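Local coordinates for endo-beta-1,4-glucanase (PDB 5XBU), which probably hydrolyses internal beta-1,4-glucosidic bonds of cellulose, as a secreted snail cellulase of glycoside hydrolase family 45, at residues L143-Q146 and V147-E151; A111-I114 and N115-E119; S124-P127 and G128-H131. One frame throughout, in Å; residues are numbered along the deposited sequence.

Contact 1. Residues L143-Q146 and V147-E151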
ATOM      1  N   LEU A 143       4.844  -1.751  -1.937  1.00  9.38           N
ATOM      2  CA  LEU A 143       5.443  -2.289  -0.727  1.00 10.01           C
ATOM      3  C   LEU A 143       6.957  -2.057  -0.748  1.00 10.65           C
ATOM      4  O   LEU A 143       7.642  -2.472  -1.680  1.00 11.41           O
ATOM      5  CB  LEU A 143       5.147  -3.795  -0.603  1.00  9.99           C
ATOM      6  CG  LEU A 143       3.644  -4.148  -0.737  1.00 10.32           C
ATOM      7  CD1 LEU A 143       3.475  -5.632  -0.620  1.00 11.34           C
ATOM      8  CD2 LEU A 143       2.797  -3.420   0.300  1.00 10.07           C
ATOM      9  N   GLN A 144       7.474  -1.405   0.293  1.00 10.95           N
ATOM     10  CA  GLN A 144       8.913  -1.125   0.395  1.00 11.96           C
ATOM     11  C   GLN A 144       9.699  -2.434   0.430  1.00 12.22           C
ATOM     12  O   GLN A 144       9.395  -3.332   1.222  1.00 12.18           O
ATOM     13  CB  GLN A 144       9.143  -0.348   1.682  1.00 11.87           C
ATOM     14  CG  GLN A 144      10.609  -0.050   2.014  1.00 12.29           C
ATOM     15  CD  GLN A 144      11.283   0.830   1.004  1.00 13.65           C
ATOM     16  OE1 GLN A 144      12.088   0.365   0.196  1.00 14.99           O
ATOM     17  NE2 GLN A 144      10.933   2.130   1.025  1.00 15.17           N
ATOM     18  N   ASP A 145      10.735  -2.516  -0.409  1.00 13.72           N
ATOM     19  CA  ASP A 145      11.514  -3.743  -0.537  1.00 15.35           C
ATOM     20  C   ASP A 145      13.016  -3.476  -0.477  1.00 15.88           C
ATOM     21  O   ASP A 145      13.793  -4.315  -0.930  1.00 16.32           O
ATOM     22  CB  ASP A 145      11.145  -4.491  -1.836  1.00 16.84           C
ATOM     23  CG  ASP A 145      11.643  -5.955  -1.873  1.00 17.89           C
ATOM     24  OD1 ASP A 145      11.639  -6.669  -0.835  1.00 18.15           O
ATOM     25  OD2 ASP A 145      12.043  -6.394  -2.967  1.00 19.37           O
ATOM     26  N   GLN A 146      13.441  -2.335   0.090  1.00 16.33           N
ATOM     27  CA  GLN A 146      14.853  -1.949   0.047  1.00 17.52           C
ATOM     28  C   GLN A 146      15.770  -3.054   0.537  1.00 16.90           C
ATOM     29  O   GLN A 146      16.851  -3.255  -0.026  1.00 17.89           O
ATOM     30  CB  GLN A 146      15.089  -0.647   0.831  1.00 19.34           C
ATOM     31  CG  GLN A 146      16.579  -0.243   0.987  1.00 21.57           C
ATOM     32  CD  GLN A 146      16.945   1.065   0.301  1.00 23.02           C
ATOM     33  OE1 GLN A 146      16.299   1.504  -0.634  1.00 23.63           O
ATOM     34  NE2 GLN A 146      18.020   1.684   0.767  1.00 23.83           N
ATOM     35  N   VAL A 147      15.381  -3.772   1.591  1.00 16.03           N
ATOM     36  CA  VAL A 147      16.234  -4.811   2.177  1.00 16.10           C
ATOM     37  C   VAL A 147      15.704  -6.217   1.896  1.00 16.59           C
ATOM     38  O   VAL A 147      16.088  -7.193   2.569  1.00 17.43           O
ATOM     39  CB  VAL A 147      16.500  -4.566   3.670  1.00 16.26           C
ATOM     40  CG1 VAL A 147      17.030  -3.171   3.879  1.00 16.58           C
ATOM     41  CG2 VAL A 147      15.252  -4.822   4.520  1.00 16.21           C
ATOM     42  N   GLY A 148      14.851  -6.348   0.891  1.00 16.48           N
ATOM     43  CA  GLY A 148      14.366  -7.658   0.528  1.00 16.93           C
ATOM     44  C   GLY A 148      13.250  -8.183   1.399  1.00 16.79           C
ATOM     45  O   GLY A 148      12.977  -9.390   1.364  1.00 17.74           O
ATOM     46  N   GLN A 149      12.571  -7.316   2.160  1.00 16.20           N
ATOM     47  CA  GLN A 149      11.547  -7.806   3.079  1.00 16.12           C
ATOM     48  C   GLN A 149      10.316  -8.338   2.359  1.00 16.23           C
ATOM     49  O   GLN A 149       9.603  -9.203   2.900  1.00 16.98           O
ATOM     50  CB  GLN A 149      11.157  -6.721   4.082  1.00 15.76           C
ATOM     51  CG  GLN A 149      10.562  -5.401   3.518  1.00 14.65           C
ATOM     52  CD  GLN A 149      11.626  -4.340   3.244  1.00 13.42           C
ATOM     53  OE1 GLN A 149      12.612  -4.573   2.535  1.00 14.13           O
ATOM     54  NE2 GLN A 149      11.437  -3.158   3.831  1.00 12.64           N
ATOM     55  N   VAL A 150      10.038  -7.842   1.150  1.00 15.48           N
ATOM     56  CA  VAL A 150       8.935  -8.389   0.349  1.00 15.76           C
ATOM     57  C   VAL A 150       9.408  -9.616  -0.401  1.00 15.94           C
ATOM     58  O   VAL A 150       8.675 -10.602  -0.514  1.00 15.47           O
ATOM     59  CB  VAL A 150       8.328  -7.331  -0.589  1.00 16.66           C
ATOM     60  CG1 VAL A 150       7.118  -7.908  -1.306  1.00 16.98           C
ATOM     61  CG2 VAL A 150       7.925  -6.119   0.221  1.00 17.34           C
ATOM     62  N   GLU A 151      10.658  -9.609  -0.890  1.00 17.02           N
ATOM     63  CA  GLU A 151      11.237 -10.811  -1.476  1.00 18.42           C
ATOM     64  C   GLU A 151      11.178 -11.963  -0.489  1.00 17.08           C
ATOM     65  O   GLU A 151      10.914 -13.105  -0.884  1.00 17.23           O
ATOM     66  CB  GLU A 151      12.684 -10.532  -1.886  1.00 21.10           C
ATOM     67  CG  GLU A 151      13.427 -11.745  -2.417  1.00 23.84           C
ATOM     68  CD  GLU A 151      12.881 -12.244  -3.743  1.00 26.40           C
ATOM     69  OE1 GLU A 151      12.182 -11.459  -4.426  1.00 27.49           O
ATOM     70  OE2 GLU A 151      13.150 -13.418  -4.095  1.00 27.52           O
TER
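The flat end of Q149 lies against the backbone of Q144 and D145: Q144 O sits almost straight above the amide carbon, 3.2 Å from Q149 CD, and D145 CA is also close to that carbon. In the carbonyl plane of this amide, V147 N gives its hydrogen to Q149 OE1 at 3.0 Å, while NE2 is held by L53 O and K55 O. A glutamine suits the place because one group accepts on one side and donates on the other. To reach back it turns CG between its own backbone N and carbonyl carbon (chi1 60°). Q144 CG meets Q149 NE2 at 3.7 Å, the two amide planes being 33° apart.

The second flat group is the D145 carboxylate, gripped by two backbone N-H groups from one face of its plane. V150 N reaches D145 OD1 from the anti side at 2.8 Å, and E151 N meets the same D145 OD1 from slightly farther above the plane at 3.1 Å. Aspartate suits this: its short carboxylate, anti to its own N (chi1 -165°), puts one oxygen beside two successive N-H groups. E151 itself turns its carboxylate to a salt bridge with R29. Next to this, V150 CG2 packs on L143 CB at 3.7 Å, both side chains also touching W155.

G148 N closes the turn on D145 O at 2.9 Å; the positive phi of G148 would press any CB against the preceding carbonyl. This is a type I beta turn, leaving strand 140-144 of a fold of the double-psi beta-barrel clan.

Contact 2. Residues A111-I114 and N115-E119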
ATOM      1  N   ALA A 111       3.633   7.773  -0.113  1.00  9.89           N
ATOM      2  CA  ALA A 111       2.548   7.841  -1.085  1.00 10.20           C
ATOM      3  C   ALA A 111       3.018   7.370  -2.449  1.00 10.09           C
ATOM      4  O   ALA A 111       4.168   7.601  -2.832  1.00 11.05           O
ATOM      5  CB  ALA A 111       2.071   9.288  -1.225  1.00 11.50           C
ATOM      6  N   CYS A 112       2.089   6.752  -3.181  1.00  9.75           N
ATOM      7  CA  CYS A 112       2.258   6.403  -4.587  1.00 10.16           C
ATOM      8  C   CYS A 112       1.422   7.408  -5.382  1.00 10.08           C
ATOM      9  O   CYS A 112       0.199   7.233  -5.510  1.00 10.05           O
ATOM     10  CB  CYS A 112       1.785   4.971  -4.845  1.00 11.01           C
ATOM     11  SG  CYS A 112       1.984   4.413  -6.577  1.00 11.67           S
ATOM     12  N   PRO A 113       2.014   8.507  -5.868  0.56 10.52           N
ATOM     13  CA  PRO A 113       1.188   9.525  -6.534  0.56 10.84           C
ATOM     14  C   PRO A 113       0.644   9.017  -7.853  0.56 10.72           C
ATOM     15  O   PRO A 113       1.251   8.182  -8.529  0.56 11.38           O
ATOM     16  CB  PRO A 113       2.153  10.687  -6.791  0.56 11.47           C
ATOM     17  CG  PRO A 113       3.336  10.437  -5.948  0.56 11.48           C
ATOM     18  CD  PRO A 113       3.417   8.953  -5.730  0.56 11.08           C
ATOM     19  N   ILE A 114      -0.502   9.571  -8.240  1.00 10.26           N
ATOM     20  CA  ILE A 114      -1.044   9.306  -9.568  1.00 10.20           C
ATOM     21  C   ILE A 114      -0.003   9.645 -10.623  1.00 10.49           C
ATOM     22  O   ILE A 114       0.223   8.885 -11.566  1.00 11.34           O
ATOM     23  CB  ILE A 114      -2.343  10.095  -9.781  1.00 10.17           C
ATOM     24  CG1 ILE A 114      -3.431   9.613  -8.817  1.00 10.86           C
ATOM     25  CG2 ILE A 114      -2.779  10.065 -11.235  1.00 10.74           C
ATOM     26  CD1 ILE A 114      -4.616  10.563  -8.666  1.00 12.18           C
ATOM     27  N   ASN A 115       0.637  10.798 -10.481  1.00 10.25           N
ATOM     28  CA  ASN A 115       1.612  11.241 -11.454  1.00 11.31           C
ATOM     29  C   ASN A 115       2.791  10.279 -11.476  1.00 11.89           C
ATOM     30  O   ASN A 115       3.441  10.083 -10.454  1.00 13.00           O
ATOM     31  CB  ASN A 115       2.082  12.644 -11.078  1.00 12.50           C
ATOM     32  CG  ASN A 115       2.895  13.260 -12.166  1.00 15.35           C
ATOM     33  OD1 ASN A 115       2.625  13.004 -13.356  1.00 16.52           O
ATOM     34  ND2 ASN A 115       3.855  14.094 -11.803  1.00 17.62           N
ATOM     35  N   GLY A 116       3.083   9.714 -12.643  1.00 12.64           N
ATOM     36  CA  GLY A 116       4.158   8.753 -12.780  1.00 13.08           C
ATOM     37  C   GLY A 116       3.796   7.331 -12.423  1.00 13.06           C
ATOM     38  O   GLY A 116       4.652   6.451 -12.569  1.00 13.92           O
ATOM     39  N   ASN A 117       2.570   7.062 -11.971  1.00 12.10           N
ATOM     40  CA  ASN A 117       2.142   5.727 -11.581  1.00 11.73           C
ATOM     41  C   ASN A 117       0.724   5.453 -12.068  1.00 11.39           C
ATOM     42  O   ASN A 117      -0.154   5.069 -11.292  1.00 11.45           O
ATOM     43  CB  ASN A 117       2.228   5.526 -10.070  1.00 11.87           C
ATOM     44  CG  ASN A 117       3.629   5.741  -9.534  1.00 12.95           C
ATOM     45  OD1 ASN A 117       4.474   4.842  -9.608  1.00 14.12           O
ATOM     46  ND2 ASN A 117       3.879   6.920  -8.979  1.00 13.07           N
ATOM     47  N   GLU A 118       0.485   5.644 -13.367  1.00 11.78           N
ATOM     48  CA  GLU A 118      -0.885   5.548 -13.865  1.00 12.19           C
ATOM     49  C   GLU A 118      -1.456   4.149 -13.708  1.00 11.83           C
ATOM     50  O   GLU A 118      -2.591   3.989 -13.240  1.00 11.67           O
ATOM     51  CB  GLU A 118      -0.959   5.972 -15.331  1.00 14.13           C
ATOM     52  CG  GLU A 118      -2.336   5.736 -15.994  1.00 16.19           C
ATOM     53  CD  GLU A 118      -3.507   6.504 -15.391  1.00 18.63           C
ATOM     54  OE1 GLU A 118      -3.339   7.490 -14.650  1.00 19.58           O
ATOM     55  OE2 GLU A 118      -4.655   6.157 -15.744  1.00 19.82           O
ATOM     56  N   GLU A 119      -0.713   3.130 -14.141  1.00 11.81           N
ATOM     57  CA  GLU A 119      -1.272   1.783 -14.231  1.00 11.47           C
ATOM     58  C   GLU A 119      -1.850   1.323 -12.899  1.00 10.55           C
ATOM     59  O   GLU A 119      -2.949   0.739 -12.847  1.00 10.73           O
ATOM     60  CB  GLU A 119      -0.176   0.816 -14.691  1.00 12.40           C
ATOM     61  CG  GLU A 119      -0.633  -0.635 -14.670  1.00 13.55           C
ATOM     62  CD  GLU A 119       0.333  -1.598 -15.338  1.00 14.95           C
ATOM     63  OE1 GLU A 119      -0.054  -2.775 -15.460  1.00 15.38           O
ATOM     64  OE2 GLU A 119       1.448  -1.204 -15.738  1.00 16.65           O
TER
HETATM   65  O   HOH W   1      -0.992   9.176 -14.142  1.00 24.80           O
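N117 folds back over C112 and P113, and the motif that lets it do so is a type II beta turn from I114 to N117, leading directly into helix 118-121. N117 occupies the N-cap position, yet its side chain is spent on the preceding chain instead of on a capping bond. With CG anti to its own carbonyl carbon (chi1 -58°), the amide is carried across to C112, whose sulfur rests against the amide, SG being 3.6 Å from N117 CG. From that position N117 ND2 reaches P113 O at 2.9 Å, approaching on a lone pair in the carbonyl plane with an N-H...O angle of 151°. Asparagine fits well: it is short enough to lie on the sulfur and still has an N-H to give. The sulfur itself is fixed by the disulfide to C121, which ties the chain just before the turn to the last residue of the short helix.

The turn is closed by N117 N on I114 O at 3.0 Å. G116, at positive phi, takes the third position, a conformation in which any side chain would crowd the carbonyl of N115. Water 1 donates to both I114 O and E118 OE1, 2.9 Å from each.

Contact 3. Residues S124-P127 and G128-H131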
ATOM      1  N   SER A 124      -8.994   7.630  -9.271  0.71  9.16           N
ATOM      2  CA  SER A 124      -9.421   9.013  -9.169  0.71 10.06           C
ATOM      3  C   SER A 124     -10.422   9.254  -8.055  0.71  9.74           C
ATOM      4  O   SER A 124     -11.097  10.274  -8.072  0.71 10.66           O
ATOM      5  CB  SER A 124      -9.966   9.510 -10.497  0.71 11.89           C
ATOM      6  OG  SER A 124     -11.115   8.754 -10.778  0.71 12.86           O
ATOM      7  N   GLY A 125     -10.529   8.359  -7.092  1.00 10.16           N
ATOM      8  CA  GLY A 125     -11.287   8.588  -5.883  1.00 10.25           C
ATOM      9  C   GLY A 125     -10.828   7.623  -4.820  1.00  9.64           C
ATOM     10  O   GLY A 125     -10.221   6.593  -5.126  1.00 10.18           O
ATOM     11  N   LYS A 126     -11.142   7.948  -3.577  1.00  9.50           N
ATOM     12  CA  LYS A 126     -10.773   7.126  -2.443  1.00  9.65           C
ATOM     13  C   LYS A 126     -11.614   5.847  -2.425  1.00  9.40           C
ATOM     14  O   LYS A 126     -12.660   5.746  -3.088  1.00  9.66           O
ATOM     15  CB  LYS A 126     -11.022   7.928  -1.160  1.00 11.08           C
ATOM     16  CG  LYS A 126     -12.501   8.309  -0.959  1.00 13.00           C
ATOM     17  CD  LYS A 126     -12.757   9.007   0.344  1.00 14.26           C
ATOM     18  CE  LYS A 126     -13.425   8.069   1.284  1.00 14.77           C
ATOM     19  NZ  LYS A 126     -13.710   8.714   2.581  1.00 15.11           N
ATOM     20  N   PRO A 127     -11.197   4.849  -1.638  1.00  9.38           N
ATOM     21  CA  PRO A 127     -12.038   3.653  -1.474  1.00  9.80           C
ATOM     22  C   PRO A 127     -13.429   4.048  -0.987  1.00 10.12           C
ATOM     23  O   PRO A 127     -13.579   4.939  -0.165  1.00 10.42           O
ATOM     24  CB  PRO A 127     -11.268   2.820  -0.444  1.00 10.29           C
ATOM     25  CG  PRO A 127      -9.832   3.225  -0.667  1.00 10.59           C
ATOM     26  CD  PRO A 127      -9.936   4.743  -0.888  1.00 10.11           C
ATOM     27  N   GLY A 128     -14.473   3.391  -1.521  1.00 10.98           N
ATOM     28  CA  GLY A 128     -15.868   3.721  -1.245  1.00 11.42           C
ATOM     29  C   GLY A 128     -16.539   4.499  -2.333  1.00 10.98           C
ATOM     30  O   GLY A 128     -17.771   4.645  -2.313  1.00 11.93           O
ATOM     31  N   THR A 129     -15.768   5.002  -3.284  1.00 10.71           N
ATOM     32  CA  THR A 129     -16.321   5.811  -4.347  1.00 10.96           C
ATOM     33  C   THR A 129     -16.369   5.090  -5.672  1.00 11.06           C
ATOM     34  O   THR A 129     -16.718   5.711  -6.685  1.00 12.21           O
ATOM     35  CB  THR A 129     -15.586   7.137  -4.516  1.00 11.95           C
ATOM     36  OG1 THR A 129     -14.236   6.902  -4.938  1.00 11.45           O
ATOM     37  CG2 THR A 129     -15.620   7.946  -3.241  1.00 13.31           C
ATOM     38  N   ASN A 130     -16.018   3.801  -5.694  1.00 10.29           N
ATOM     39  CA  ASN A 130     -16.116   2.966  -6.896  1.00 10.67           C
ATOM     40  C   ASN A 130     -15.182   3.412  -8.009  1.00 11.08           C
ATOM     41  O   ASN A 130     -15.440   3.142  -9.196  1.00 13.89           O
ATOM     42  CB  ASN A 130     -17.553   2.819  -7.383  1.00 12.13           C
ATOM     43  CG  ASN A 130     -18.445   2.278  -6.304  1.00 12.45           C
ATOM     44  OD1 ASN A 130     -18.074   1.367  -5.598  1.00 12.82           O
ATOM     45  ND2 ASN A 130     -19.631   2.827  -6.174  1.00 13.86           N
ATOM     46  N   HIS A 131     -14.092   4.080  -7.655  1.00  9.70           N
ATOM     47  CA  HIS A 131     -13.042   4.360  -8.612  1.00  9.59           C
ATOM     48  C   HIS A 131     -11.956   3.301  -8.476  1.00  9.06           C
ATOM     49  O   HIS A 131     -11.577   2.916  -7.370  1.00  9.49           O
ATOM     50  CB  HIS A 131     -12.460   5.738  -8.336  1.00 10.64           C
ATOM     51  CG  HIS A 131     -13.404   6.843  -8.672  1.00 12.34           C
ATOM     52  ND1 HIS A 131     -14.248   7.449  -7.759  1.00 13.79           N
ATOM     53  CD2 HIS A 131     -13.637   7.442  -9.853  1.00 14.56           C
ATOM     54  CE1 HIS A 131     -14.972   8.368  -8.381  1.00 14.55           C
ATOM     55  NE2 HIS A 131     -14.594   8.400  -9.643  1.00 15.57           N
TER
HETATM   56  O   HOH W   2     -12.717   3.715  -5.065  1.00 10.56           O
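T129 leans on the carbonyl of K126, and its side chain can be followed outward from T129 CB, which lies 3.5 Å from K126 O. The methyl branch, T129 CG2, goes on to the aliphatic part of K126, meeting its CG at 3.9 Å; the two side chains cross at about a right angle, and the lysine runs on to a salt bridge with D67. The other branch, T129 OG1, is tucked in over its own backbone (chi1 65°), which puts it next to K126 O, to which it donates at 2.7 Å in the carbonyl plane.

K126 O also accepts a bond from T129 N at 3.2 Å, closing a type II beta turn from K126 to T129 in the surface loop between helix 118-121 and strand 140-144. P127 and G128 fill its middle, proline fitting the negative phi and glycine the positive one. Water 2 also donates to K126 O, and bridges it to H131 O.

T129 OG1 is in turn an acceptor: H131 ND1 donates to it at 2.9 Å, almost in the ring plane, while S124 O stands over the ring centre. A valine in place of T129 would probably leave H131 ND1 without its acceptor and K126 O without its hydroxyl donor, with the imidazole freer to turn. G125 runs alongside this bond, where any CB would collide with both T129 OG1 and H131 ND1.

Along the chain the order is contact 2, contact 3, contact 1, each a tight turn complete in itself before the next begins. Contact 2 leads from the loop after strand 104-108 into helix 118-121; contact 3 follows in the long loop beyond that helix; contact 1 starts at the end of strand 140-144, to which that loop runs. The centres of contacts 2 and 3 are about 15 Å apart, those of 1 and 2 about 19 Å apart, and the centres of contacts 1 and 3, about 27 Å apart, lie on opposite sides of the chain's centre. None touches another. With little helix or strand in this protein, such turns give shape to the connections around its mixed beta-sheet.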